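PDB 3IAL: prolyl-tRNA synthetase from Giardia lamblia ATCC 50803, which probably catalyses the ATP-dependent attachment of L-proline to tRNA(Pro), by way of a prolyl-adenylate, releasing AMP and diphosphate. Local coordinates for residues 77-82 and 125-130; 51-56 and 358-363; 307-312 and 316-321; 17-20 and 26-29. All coordinates share one frame; numbering follows the deposited sequence.

Contact 1 (77-82 and 125-130); sequences ILFPTV and TAIYSM
In motif 1 of this class II synthetase core, Phe79 lies just ahead of the motif's proline, Pro80, and drives its ring against helix 124-134, which follows the TXE loop found in several class II synthetases. The ring lies against one side of the helix, meeting Ala126, Ile127 and, a turn further on, Met130. Over one face sits the CG1 methylene of Ile127, 3.7 Å from the centroid of the Phe79 ring and only 10° off its normal, a well-centred CH-pi contact. CG1 is placed there by a first torsion of -71°, with CG2 anti to the backbone N. Met130 approaches differently: its CG comes to the edge of the ring, 3.4 Å from Phe79 CE2, after which a bend at chi2 turns the sulfur away. Ala126 O lies 3.5 Å from Phe79 CE2, reaching the ring obliquely, and Ala126 CB is 4.2 Å from Phe79 CD2. No hydrogen bond crosses the interface, so shape and dispersion hold it together. The polar backbone of Phe79 is satisfied elsewhere, N by Gln147 and O by Arg120, which fixes the loop from which the ring projects. Leu78 makes backbone hydrogen bonds to the second subunit, and the Ile127 side chain lies about 7 Å from the bound prolyl-adenylate. Motif 1 of class II synthetases combines dimer interface and catalytic core; here its loop packs on a core helix near the adenylate.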
loop_
_atom_site.group_PDB
_atom_site.type_symbol
_atom_site.label_atom_id
_atom_site.label_comp_id
_atom_site.label_asym_id
_atom_site.label_seq_id
_atom_site.Cartn_x
_atom_site.Cartn_y
_atom_site.Cartn_z
ATOM N N ILE B 77 -3.694 -9.489 -2.016
ATOM C CA ILE B 77 -2.742 -10.366 -1.376
ATOM C C ILE B 77 -1.347 -9.798 -1.571
ATOM O O ILE B 77 -1.182 -8.752 -2.209
ATOM C CB ILE B 77 -2.794 -11.789 -1.992
ATOM C CG1 ILE B 77 -2.354 -11.776 -3.460
ATOM C CG2 ILE B 77 -4.194 -12.376 -1.865
ATOM C CD1 ILE B 77 -2.264 -13.162 -4.059
ATOM N N LEU B 78 -0.345 -10.480 -1.026
ATOM C CA LEU B 78 1.048 -10.162 -1.353
ATOM C C LEU B 78 1.927 -11.409 -1.389
ATOM O O LEU B 78 1.972 -12.185 -0.419
ATOM C CB LEU B 78 1.637 -9.141 -0.373
ATOM C CG LEU B 78 3.065 -8.648 -0.693
ATOM C CD1 LEU B 78 3.094 -7.957 -2.052
ATOM C CD2 LEU B 78 3.578 -7.701 0.377
ATOM N N PHE B 79 2.620 -11.571 -2.518
ATOM C CA PHE B 79 3.594 -12.622 -2.727
ATOM C C PHE B 79 4.987 -12.073 -2.434
ATOM O O PHE B 79 5.187 -10.860 -2.485
ATOM C CB PHE B 79 3.544 -13.131 -4.178
ATOM C CG PHE B 79 2.658 -14.329 -4.373
ATOM C CD1 PHE B 79 1.285 -14.223 -4.240
ATOM C CD2 PHE B 79 3.205 -15.566 -4.678
ATOM C CE1 PHE B 79 0.465 -15.332 -4.408
ATOM C CE2 PHE B 79 2.397 -16.668 -4.855
ATOM C CZ PHE B 79 1.021 -16.553 -4.716
ATOM N N PRO B 80 5.955 -12.972 -2.135
ATOM C CA PRO B 80 7.367 -12.616 -2.058
ATOM C C PRO B 80 7.909 -12.062 -3.368
ATOM O O PRO B 80 7.372 -12.346 -4.439
ATOM C CB PRO B 80 8.053 -13.950 -1.758
ATOM C CG PRO B 80 7.023 -14.769 -1.112
ATOM C CD PRO B 80 5.743 -14.386 -1.777
ATOM N N THR B 81 8.973 -11.277 -3.264
ATOM C CA THR B 81 9.619 -10.662 -4.414
ATOM C C THR B 81 10.441 -11.679 -5.189
ATOM O O THR B 81 10.641 -11.545 -6.399
ATOM C CB THR B 81 10.554 -9.530 -3.945
ATOM O OG1 THR B 81 9.799 -8.591 -3.177
ATOM C CG2 THR B 81 11.227 -8.821 -5.122
ATOM N N VAL B 82 10.931 -12.686 -4.486
ATOM C CA VAL B 82 11.866 -13.643 -5.068
ATOM C C VAL B 82 11.119 -14.857 -5.613
ATOM O O VAL B 82 10.205 -15.373 -4.966
ATOM C CB VAL B 82 12.941 -14.073 -4.044
ATOM C CG1 VAL B 82 14.023 -12.984 -3.921
ATOM C CG2 VAL B 82 12.315 -14.388 -2.667
ATOM N N THR B 125 4.426 -17.132 -12.780
ATOM C CA THR B 125 5.021 -18.434 -12.458
ATOM C C THR B 125 4.923 -18.749 -10.965
ATOM O O THR B 125 4.681 -19.894 -10.578
ATOM C CB THR B 125 6.489 -18.537 -12.943
ATOM O OG1 THR B 125 7.275 -17.487 -12.366
ATOM C CG2 THR B 125 6.568 -18.438 -14.461
ATOM N N ALA B 126 5.071 -17.717 -10.140
ATOM C CA ALA B 126 4.977 -17.841 -8.686
ATOM C C ALA B 126 3.530 -18.024 -8.240
ATOM O O ALA B 126 3.230 -18.907 -7.444
ATOM C CB ALA B 126 5.600 -16.617 -8.012
ATOM N N ILE B 127 2.629 -17.206 -8.774
ATOM C CA ILE B 127 1.232 -17.259 -8.374
ATOM C C ILE B 127 0.543 -18.554 -8.814
ATOM O O ILE B 127 -0.206 -19.141 -8.039
ATOM C CB ILE B 127 0.443 -16.031 -8.881
ATOM C CG1 ILE B 127 0.883 -14.788 -8.104
ATOM C CG2 ILE B 127 -1.070 -16.249 -8.708
ATOM C CD1 ILE B 127 0.514 -13.486 -8.751
ATOM N N TYR B 128 0.801 -19.008 -10.041
ATOM C CA TYR B 128 0.130 -20.207 -10.549
ATOM C C TYR B 128 0.688 -21.495 -9.912
ATOM O O TYR B 128 -0.042 -22.468 -9.767
ATOM C CB TYR B 128 0.142 -20.248 -12.083
ATOM C CG TYR B 128 -0.378 -18.964 -12.724
ATOM C CD1 TYR B 128 -1.246 -18.106 -12.033
ATOM C CD2 TYR B 128 -0.005 -18.606 -14.022
ATOM C CE1 TYR B 128 -1.708 -16.926 -12.612
ATOM C CE2 TYR B 128 -0.466 -17.434 -14.605
ATOM C CZ TYR B 128 -1.316 -16.597 -13.894
ATOM O OH TYR B 128 -1.778 -15.429 -14.448
ATOM N N SER B 129 1.950 -21.477 -9.479
ATOM C CA SER B 129 2.484 -22.557 -8.647
ATOM C C SER B 129 1.682 -22.669 -7.348
ATOM O O SER B 129 1.452 -23.773 -6.863
ATOM C CB SER B 129 3.967 -22.337 -8.324
ATOM O OG SER B 129 4.752 -22.323 -9.508
ATOM N N MET B 130 1.257 -21.534 -6.786
ATOM C CA MET B 130 0.390 -21.562 -5.600
ATOM C C MET B 130 -1.072 -21.873 -5.930
ATOM O O MET B 130 -1.727 -22.567 -5.167
ATOM C CB MET B 130 0.509 -20.271 -4.788
ATOM C CG MET B 130 1.929 -20.014 -4.263
ATOM S SD MET B 130 2.635 -21.343 -3.239
ATOM C CE MET B 130 1.455 -21.337 -1.876
#

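Contact 2 (51-56 and 358-363); sequences RPYGFF and ELKGVP
Tyr53, in the first turn of the motif 1 helix 52-71, reaches Lys360 at the end of helix 350-359 in the anticodon-binding domain, and two kinds of interaction share this single pair. The first is a hydrogen bond. The phenol OH of Tyr53 donates to the backbone O of Lys360 at 2.7 Å, approaching from above the carbonyl plane, 35° out of it. That carbonyl lies at a helix end closed by a Schellman motif, in which Gly361 adopts positive phi and turns its N back to Glu358 O. The second is aliphatic and cationic contact over the ring. Bent at chi2 and chi3, the Lys360 chain folds back so that CE sits 3.5 Å from the Tyr53 ring centroid, almost exactly on the normal, while NZ follows at 3.9 Å from the same centroid and 26° off the normal, a cation-pi contact. The ammonium's hydrogen-bonding partner is the backbone O of Ala35, and NZ lies off the ring centre, toward the Tyr53 CB side, consistent with that bond. Val362 CG2 makes a looser van der Waals contact, 4.1 Å from Tyr53 OH. The chemistry implies a joint between catalytic and anticodon-binding domains held by two kinds of interaction on one ring: the phenol holds the ring end to the backbone, the lysine covers its face, and the buried positive charge is probably eased by pi electrons and a carbonyl together.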
loop_
_atom_site.group_PDB
_atom_site.type_symbol
_atom_site.label_atom_id
_atom_site.label_comp_id
_atom_site.label_asym_id
_atom_site.label_seq_id
_atom_site.Cartn_x
_atom_site.Cartn_y
_atom_site.Cartn_z
ATOM N N ARG B 51 9.631 10.640 -4.795
ATOM C CA ARG B 51 9.575 11.652 -3.733
ATOM C C ARG B 51 8.118 11.883 -3.296
ATOM O O ARG B 51 7.198 11.500 -4.018
ATOM C CB ARG B 51 10.231 12.946 -4.213
ATOM C CG ARG B 51 11.660 12.743 -4.687
ATOM C CD ARG B 51 12.324 14.053 -5.005
ATOM N NE ARG B 51 12.560 14.849 -3.804
ATOM C CZ ARG B 51 13.264 15.978 -3.780
ATOM N NH1 ARG B 51 13.799 16.462 -4.899
ATOM N NH2 ARG B 51 13.426 16.628 -2.633
ATOM N N PRO B 52 7.900 12.506 -2.120
ATOM C CA PRO B 52 6.556 12.592 -1.511
ATOM C C PRO B 52 5.415 13.060 -2.407
ATOM O O PRO B 52 4.356 12.416 -2.454
ATOM C CB PRO B 52 6.764 13.593 -0.378
ATOM C CG PRO B 52 8.145 13.351 0.061
ATOM C CD PRO B 52 8.918 13.060 -1.207
ATOM N N TYR B 53 5.619 14.180 -3.096
ATOM C CA TYR B 53 4.567 14.768 -3.911
ATOM C C TYR B 53 4.165 13.810 -5.037
ATOM O O TYR B 53 2.986 13.632 -5.317
ATOM C CB TYR B 53 5.017 16.130 -4.468
ATOM C CG TYR B 53 3.866 17.015 -4.853
ATOM C CD1 TYR B 53 3.084 17.627 -3.876
ATOM C CD2 TYR B 53 3.542 17.231 -6.188
ATOM C CE1 TYR B 53 2.015 18.438 -4.218
ATOM C CE2 TYR B 53 2.466 18.045 -6.544
ATOM C CZ TYR B 53 1.707 18.635 -5.548
ATOM O OH TYR B 53 0.654 19.428 -5.876
ATOM N N GLY B 54 5.154 13.189 -5.671
ATOM C CA GLY B 54 4.905 12.160 -6.672
ATOM C C GLY B 54 4.323 10.864 -6.118
ATOM O O GLY B 54 3.377 10.314 -6.689
ATOM N N PHE B 55 4.867 10.357 -5.007
ATOM C CA PHE B 55 4.361 9.081 -4.485
ATOM C C PHE B 55 2.894 9.150 -4.054
ATOM O O PHE B 55 2.177 8.162 -4.169
ATOM C CB PHE B 55 5.182 8.521 -3.322
ATOM C CG PHE B 55 4.812 7.101 -2.987
ATOM C CD1 PHE B 55 5.121 6.077 -3.870
ATOM C CD2 PHE B 55 4.082 6.799 -1.844
ATOM C CE1 PHE B 55 4.750 4.759 -3.596
ATOM C CE2 PHE B 55 3.717 5.475 -1.559
ATOM C CZ PHE B 55 4.056 4.462 -2.434
ATOM N N PHE B 56 2.449 10.301 -3.557
ATOM C CA PHE B 56 1.043 10.459 -3.190
ATOM C C PHE B 56 0.107 10.151 -4.372
ATOM O O PHE B 56 -0.953 9.557 -4.188
ATOM C CB PHE B 56 0.743 11.865 -2.657
ATOM C CG PHE B 56 -0.705 12.072 -2.361
ATOM C CD1 PHE B 56 -1.189 11.898 -1.078
ATOM C CD2 PHE B 56 -1.604 12.347 -3.383
ATOM C CE1 PHE B 56 -2.531 12.036 -0.806
ATOM C CE2 PHE B 56 -2.954 12.486 -3.116
ATOM C CZ PHE B 56 -3.417 12.328 -1.823
ATOM N N GLU B 358 0.900 26.593 -9.149
ATOM C CA GLU B 358 0.565 26.219 -10.518
ATOM C C GLU B 358 1.536 25.168 -11.056
ATOM O O GLU B 358 1.112 24.219 -11.713
ATOM C CB GLU B 358 0.477 27.454 -11.415
ATOM C CG GLU B 358 -0.722 28.346 -11.013
ATOM C CD GLU B 358 -1.186 29.294 -12.105
ATOM O OE1 GLU B 358 -0.449 29.493 -13.103
ATOM O OE2 GLU B 358 -2.306 29.840 -11.954
ATOM N N LEU B 359 2.823 25.326 -10.752
ATOM C CA LEU B 359 3.838 24.305 -11.071
ATOM C C LEU B 359 3.430 22.936 -10.517
ATOM O O LEU B 359 3.568 21.924 -11.198
ATOM C CB LEU B 359 5.200 24.710 -10.495
ATOM C CG LEU B 359 6.381 23.770 -10.723
ATOM C CD1 LEU B 359 6.829 23.848 -12.169
ATOM C CD2 LEU B 359 7.520 24.126 -9.785
ATOM N N LYS B 360 2.916 22.926 -9.288
ATOM C CA LYS B 360 2.545 21.687 -8.597
ATOM C C LYS B 360 1.132 21.215 -8.941
ATOM O O LYS B 360 0.679 20.195 -8.433
ATOM C CB LYS B 360 2.662 21.874 -7.084
ATOM C CG LYS B 360 4.027 22.334 -6.603
ATOM C CD LYS B 360 5.033 21.199 -6.549
ATOM C CE LYS B 360 5.056 20.488 -5.201
ATOM N NZ LYS B 360 6.236 19.558 -5.106
ATOM N N GLY B 361 0.434 21.978 -9.778
ATOM C CA GLY B 361 -0.861 21.593 -10.315
ATOM C C GLY B 361 -2.018 21.524 -9.344
ATOM O O GLY B 361 -2.966 20.764 -9.568
ATOM N N VAL B 362 -1.974 22.328 -8.283
ATOM C CA VAL B 362 -3.076 22.359 -7.311
ATOM C C VAL B 362 -4.363 22.806 -8.022
ATOM O O VAL B 362 -4.383 23.867 -8.614
ATOM C CB VAL B 362 -2.775 23.298 -6.118
ATOM C CG1 VAL B 362 -3.974 23.342 -5.136
ATOM C CG2 VAL B 362 -1.510 22.852 -5.408
ATOM N N PRO B 363 -5.426 21.979 -7.990
ATOM C CA PRO B 363 -6.656 22.277 -8.740
ATOM C C PRO B 363 -7.242 23.666 -8.500
ATOM O O PRO B 363 -7.570 24.363 -9.461
ATOM C CB PRO B 363 -7.626 21.202 -8.248
ATOM C CG PRO B 363 -6.732 20.044 -7.908
ATOM C CD PRO B 363 -5.499 20.652 -7.336
#

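Contact 3 (307-312 and 316-321); sequences IGCGKK and ESDQQV
Asp318 and Cys309 face each other where strand 302-307 hands over to helix 315-334, the opening beta-alpha unit of the class IIa anticodon-binding domain, and the carboxylate holds the loop to the helix. With its first torsion at -69°, Asp318 sets CG anti to the carbonyl carbon and carries its carboxylate toward the loop, the two oxygens doing different work. OD1 rests against the cysteine, 3.5 Å from Cys309 CA and 3.7 Å from its CB, in van der Waals contact. OD2 is turned to the N-H of Gly310. Cys309 in turn points toward the helix: SG lies 3.8 Å from Asp318 OD1 and also reaches CG1 of Val321, one turn further on, at 4.2 Å. The loop therefore lies on the helix with a polar grip at one point and an apolar touch a turn away. Glycines with positive phi, Gly308 and Gly310, flank the cysteine and bend the chain around it. At this exposed corner, the sole hydrogen bond between the segments runs from Gly310 N to Asp318 OD2, 3.0 Å long with an N-H...O angle of 162°, its donor 35° out of the carboxylate plane.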
loop_
_atom_site.group_PDB
_atom_site.type_symbol
_atom_site.label_atom_id
_atom_site.label_comp_id
_atom_site.label_asym_id
_atom_site.label_seq_id
_atom_site.Cartn_x
_atom_site.Cartn_y
_atom_site.Cartn_z
ATOM N N ILE B 307 -4.258 37.143 1.632
ATOM C CA ILE B 307 -3.595 38.237 0.926
ATOM C C ILE B 307 -3.676 39.536 1.716
ATOM O O ILE B 307 -4.577 39.722 2.545
ATOM C CB ILE B 307 -4.140 38.449 -0.516
ATOM C CG1 ILE B 307 -5.610 38.872 -0.519
ATOM C CG2 ILE B 307 -3.940 37.197 -1.350
ATOM C CD1 ILE B 307 -6.159 39.136 -1.919
ATOM N N GLY B 308 -2.710 40.420 1.457
ATOM C CA GLY B 308 -2.665 41.741 2.069
ATOM C C GLY B 308 -2.413 41.778 3.565
ATOM O O GLY B 308 -2.684 42.791 4.205
ATOM N N CYS B 309 -1.897 40.687 4.127
ATOM C CA CYS B 309 -1.549 40.649 5.546
ATOM C C CYS B 309 -0.161 41.251 5.788
ATOM O O CYS B 309 0.617 41.451 4.852
ATOM C CB CYS B 309 -1.617 39.219 6.082
ATOM S SG CYS B 309 -3.294 38.512 6.108
ATOM N N GLY B 310 0.127 41.564 7.050
ATOM C CA GLY B 310 1.423 42.116 7.443
ATOM C C GLY B 310 1.596 43.618 7.264
ATOM O O GLY B 310 2.707 44.130 7.406
ATOM N N LYS B 311 0.511 44.333 6.966
ATOM C CA LYS B 311 0.564 45.793 6.833
ATOM C C LYS B 311 0.704 46.471 8.197
ATOM O O LYS B 311 0.431 45.862 9.236
ATOM C CB LYS B 311 -0.675 46.326 6.105
ATOM C CG LYS B 311 -0.685 46.004 4.617
ATOM C CD LYS B 311 -2.041 46.280 3.974
ATOM C CE LYS B 311 -2.151 45.598 2.611
ATOM N NZ LYS B 311 -3.218 46.187 1.753
ATOM N N LYS B 312 1.123 47.735 8.180
ATOM C CA LYS B 312 1.421 48.471 9.408
ATOM C C LYS B 312 0.163 48.788 10.223
ATOM O O LYS B 312 -0.797 49.368 9.706
ATOM C CB LYS B 312 2.193 49.763 9.098
ATOM C CG LYS B 312 3.704 49.566 8.997
ATOM C CD LYS B 312 4.432 50.843 8.567
ATOM C CE LYS B 312 4.316 51.966 9.596
ATOM N NZ LYS B 312 4.755 51.553 10.961
ATOM N N GLU B 316 -5.084 43.420 13.807
ATOM C CA GLU B 316 -6.458 42.991 14.078
ATOM C C GLU B 316 -7.141 42.454 12.817
ATOM O O GLU B 316 -7.803 41.415 12.863
ATOM C CB GLU B 316 -7.282 44.133 14.677
ATOM C CG GLU B 316 -8.546 43.661 15.389
ATOM C CD GLU B 316 -9.403 44.801 15.908
ATOM O OE1 GLU B 316 -8.860 45.889 16.200
ATOM O OE2 GLU B 316 -10.631 44.603 16.028
ATOM N N SER B 317 -6.989 43.169 11.704
ATOM C CA SER B 317 -7.548 42.732 10.421
ATOM C C SER B 317 -6.945 41.401 9.981
ATOM O O SER B 317 -7.649 40.532 9.469
ATOM C CB SER B 317 -7.307 43.783 9.337
ATOM O OG SER B 317 -7.699 43.295 8.065
ATOM N N ASP B 318 -5.639 41.252 10.191
ATOM C CA ASP B 318 -4.939 40.013 9.870
ATOM C C ASP B 318 -5.557 38.820 10.601
ATOM O O ASP B 318 -5.851 37.796 9.977
ATOM C CB ASP B 318 -3.446 40.133 10.202
ATOM C CG ASP B 318 -2.709 41.100 9.279
ATOM O OD1 ASP B 318 -3.331 41.633 8.332
ATOM O OD2 ASP B 318 -1.499 41.333 9.505
ATOM N N GLN B 319 -5.768 38.961 11.909
ATOM C CA GLN B 319 -6.393 37.901 12.710
ATOM C C GLN B 319 -7.776 37.516 12.186
ATOM O O GLN B 319 -8.134 36.341 12.183
ATOM C CB GLN B 319 -6.503 38.312 14.183
ATOM C CG GLN B 319 -5.180 38.305 14.944
ATOM C CD GLN B 319 -5.351 38.602 16.429
ATOM O OE1 GLN B 319 -6.278 38.105 17.073
ATOM N NE2 GLN B 319 -4.452 39.415 16.978
ATOM N N GLN B 320 -8.548 38.506 11.744
ATOM C CA GLN B 320 -9.882 38.258 11.192
ATOM C C GLN B 320 -9.808 37.529 9.848
ATOM O O GLN B 320 -10.598 36.625 9.583
ATOM C CB GLN B 320 -10.650 39.572 11.020
ATOM C CG GLN B 320 -10.959 40.296 12.328
ATOM C CD GLN B 320 -11.399 41.733 12.114
ATOM O OE1 GLN B 320 -11.912 42.090 11.053
ATOM N NE2 GLN B 320 -11.204 42.565 13.128
ATOM N N VAL B 321 -8.865 37.937 9.000
ATOM C CA VAL B 321 -8.665 37.286 7.709
ATOM C C VAL B 321 -8.182 35.866 7.942
ATOM O O VAL B 321 -8.786 34.919 7.443
ATOM C CB VAL B 321 -7.668 38.064 6.822
ATOM C CG1 VAL B 321 -7.225 37.230 5.627
ATOM C CG2 VAL B 321 -8.298 39.376 6.366
#

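Contact 4 (17-20 and 26-29); sequences LTKT and DWFD
Extended backbone at residues 17-20 doubles back along the start of helix 24-34, bringing the CA atoms of Lys19 and Trp27 within 6.4 Å of each other. This N-terminal loop and helix pack on the class II catalytic core, and Trp27 carries most of the contact. Trp27 receives the loop on two sides. At its edge, near the ring plane, the carbonyl O of Leu17 comes 3.3 Å from Trp27 CD1; this is a polar contact with a ring C-H, for the indole NE1 gives its hydrogen bond to Asp287 O instead. Over one face runs the Lys19 chain, which crosses the indole with CB 3.9 Å from the centroid of the Trp27 five-membered ring, 12° off the normal, a CH-pi contact that CG continues toward the shared ring bond. Its CG stands anti to the backbone N (chi1 -178°), which sends the methylenes out across the indole, and the bend at chi3 turns the tip away. NZ is 5.8 Å from the centroid of the Trp27 six-membered ring, at most a weak attraction, and bonds rather to Ser283 O and Gly286 O. Ser283 lies in the last turn of helix 276-285, the motif 3 helix of the class II core, and Gly286 and Asp287 just beyond it, so both partners tie the N-terminal unit to the catalytic domain. Phe15 adds an edge-to-face ring contact with Trp27. Nearer the start of the loop, one branch of Leu17 packs against the helix backbone, its CD2 3.9 Å from Trp27 CA.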
loop_
_atom_site.group_PDB
_atom_site.type_symbol
_atom_site.label_atom_id
_atom_site.label_comp_id
_atom_site.label_asym_id
_atom_site.label_seq_id
_atom_site.Cartn_x
_atom_site.Cartn_y
_atom_site.Cartn_z
ATOM N N LEU B 17 7.472 26.272 -20.084
ATOM C CA LEU B 17 7.688 25.587 -21.358
ATOM C C LEU B 17 6.372 25.075 -21.912
ATOM O O LEU B 17 5.733 24.227 -21.301
ATOM C CB LEU B 17 8.652 24.415 -21.158
ATOM C CG LEU B 17 9.094 23.642 -22.408
ATOM C CD1 LEU B 17 9.664 24.596 -23.481
ATOM C CD2 LEU B 17 10.119 22.562 -22.030
ATOM N N THR B 18 5.967 25.599 -23.066
ATOM C CA THR B 18 4.723 25.190 -23.706
ATOM C C THR B 18 4.871 23.725 -24.094
ATOM O O THR B 18 5.918 23.315 -24.597
ATOM C CB THR B 18 4.395 26.065 -24.947
ATOM O OG1 THR B 18 4.392 27.446 -24.568
ATOM C CG2 THR B 18 3.033 25.706 -25.535
ATOM N N LYS B 19 3.836 22.938 -23.819
ATOM C CA LYS B 19 3.900 21.490 -23.971
ATOM C C LYS B 19 3.349 21.098 -25.334
ATOM O O LYS B 19 2.128 21.119 -25.546
ATOM C CB LYS B 19 3.104 20.803 -22.856
ATOM C CG LYS B 19 3.141 19.284 -22.902
ATOM C CD LYS B 19 1.995 18.658 -22.117
ATOM C CE LYS B 19 0.649 18.802 -22.842
ATOM N NZ LYS B 19 -0.469 18.354 -21.981
ATOM N N THR B 20 4.258 20.733 -26.241
ATOM C CA THR B 20 3.902 20.342 -27.606
ATOM C C THR B 20 4.591 19.040 -28.012
ATOM O O THR B 20 5.374 18.468 -27.248
ATOM C CB THR B 20 4.328 21.419 -28.616
ATOM O OG1 THR B 20 5.760 21.473 -28.667
ATOM C CG2 THR B 20 3.775 22.779 -28.228
ATOM N N ASP B 26 11.378 16.990 -23.296
ATOM C CA ASP B 26 12.047 17.939 -22.389
ATOM C C ASP B 26 11.125 18.459 -21.283
ATOM O O ASP B 26 11.560 18.653 -20.152
ATOM C CB ASP B 26 12.611 19.117 -23.170
ATOM C CG ASP B 26 13.740 18.711 -24.087
ATOM O OD1 ASP B 26 14.376 17.673 -23.817
ATOM O OD2 ASP B 26 13.987 19.428 -25.069
ATOM N N TRP B 27 9.863 18.691 -21.629
ATOM C CA TRP B 27 8.856 19.135 -20.671
ATOM C C TRP B 27 8.712 18.111 -19.558
ATOM O O TRP B 27 8.716 18.456 -18.368
ATOM C CB TRP B 27 7.528 19.345 -21.398
ATOM C CG TRP B 27 6.429 19.825 -20.545
ATOM C CD1 TRP B 27 6.046 21.122 -20.345
ATOM C CD2 TRP B 27 5.537 19.018 -19.784
ATOM N NE1 TRP B 27 4.963 21.169 -19.496
ATOM C CE2 TRP B 27 4.639 19.890 -19.128
ATOM C CE3 TRP B 27 5.402 17.641 -19.595
ATOM C CZ2 TRP B 27 3.626 19.426 -18.303
ATOM C CZ3 TRP B 27 4.389 17.180 -18.760
ATOM C CH2 TRP B 27 3.528 18.067 -18.120
ATOM N N PHE B 28 8.601 16.847 -19.950
ATOM C CA PHE B 28 8.415 15.746 -19.000
ATOM C C PHE B 28 9.574 15.635 -18.015
ATOM O O PHE B 28 9.354 15.602 -16.804
ATOM C CB PHE B 28 8.240 14.420 -19.745
ATOM C CG PHE B 28 7.877 13.267 -18.859
ATOM C CD1 PHE B 28 6.549 12.985 -18.581
ATOM C CD2 PHE B 28 8.868 12.457 -18.303
ATOM C CE1 PHE B 28 6.199 11.902 -17.772
ATOM C CE2 PHE B 28 8.531 11.383 -17.484
ATOM C CZ PHE B 28 7.191 11.104 -17.219
ATOM N N ASP B 29 10.801 15.584 -18.533
ATOM C CA ASP B 29 11.989 15.502 -17.680
ATOM C C ASP B 29 12.094 16.672 -16.710
ATOM O O ASP B 29 12.381 16.471 -15.526
ATOM C CB ASP B 29 13.269 15.428 -18.517
ATOM C CG ASP B 29 13.437 14.094 -19.222
ATOM O OD1 ASP B 29 12.827 13.084 -18.794
ATOM O OD2 ASP B 29 14.182 14.068 -20.220
#

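Burial alone does not set the chemistry of these four sites. Contact 1, in the catalytic core beside the dimer interface, has no hydrogen bond across it and is mostly apolar; contact 2, also buried and also near the second subunit, mixes a hydrogen bond with cation-pi packing and joins two domains. Contact 4 is partly buried and seats the N-terminal loop, again with a lysine over an aromatic face, though there the charge lies too far from the ring to matter much. Contact 3, at the surface about 59 Å centre to centre from contact 1, relies chiefly on a carboxylate and a backbone N-H. Motif 1 links contacts 1 and 2, and the anticodon-binding domain links contacts 2 and 3.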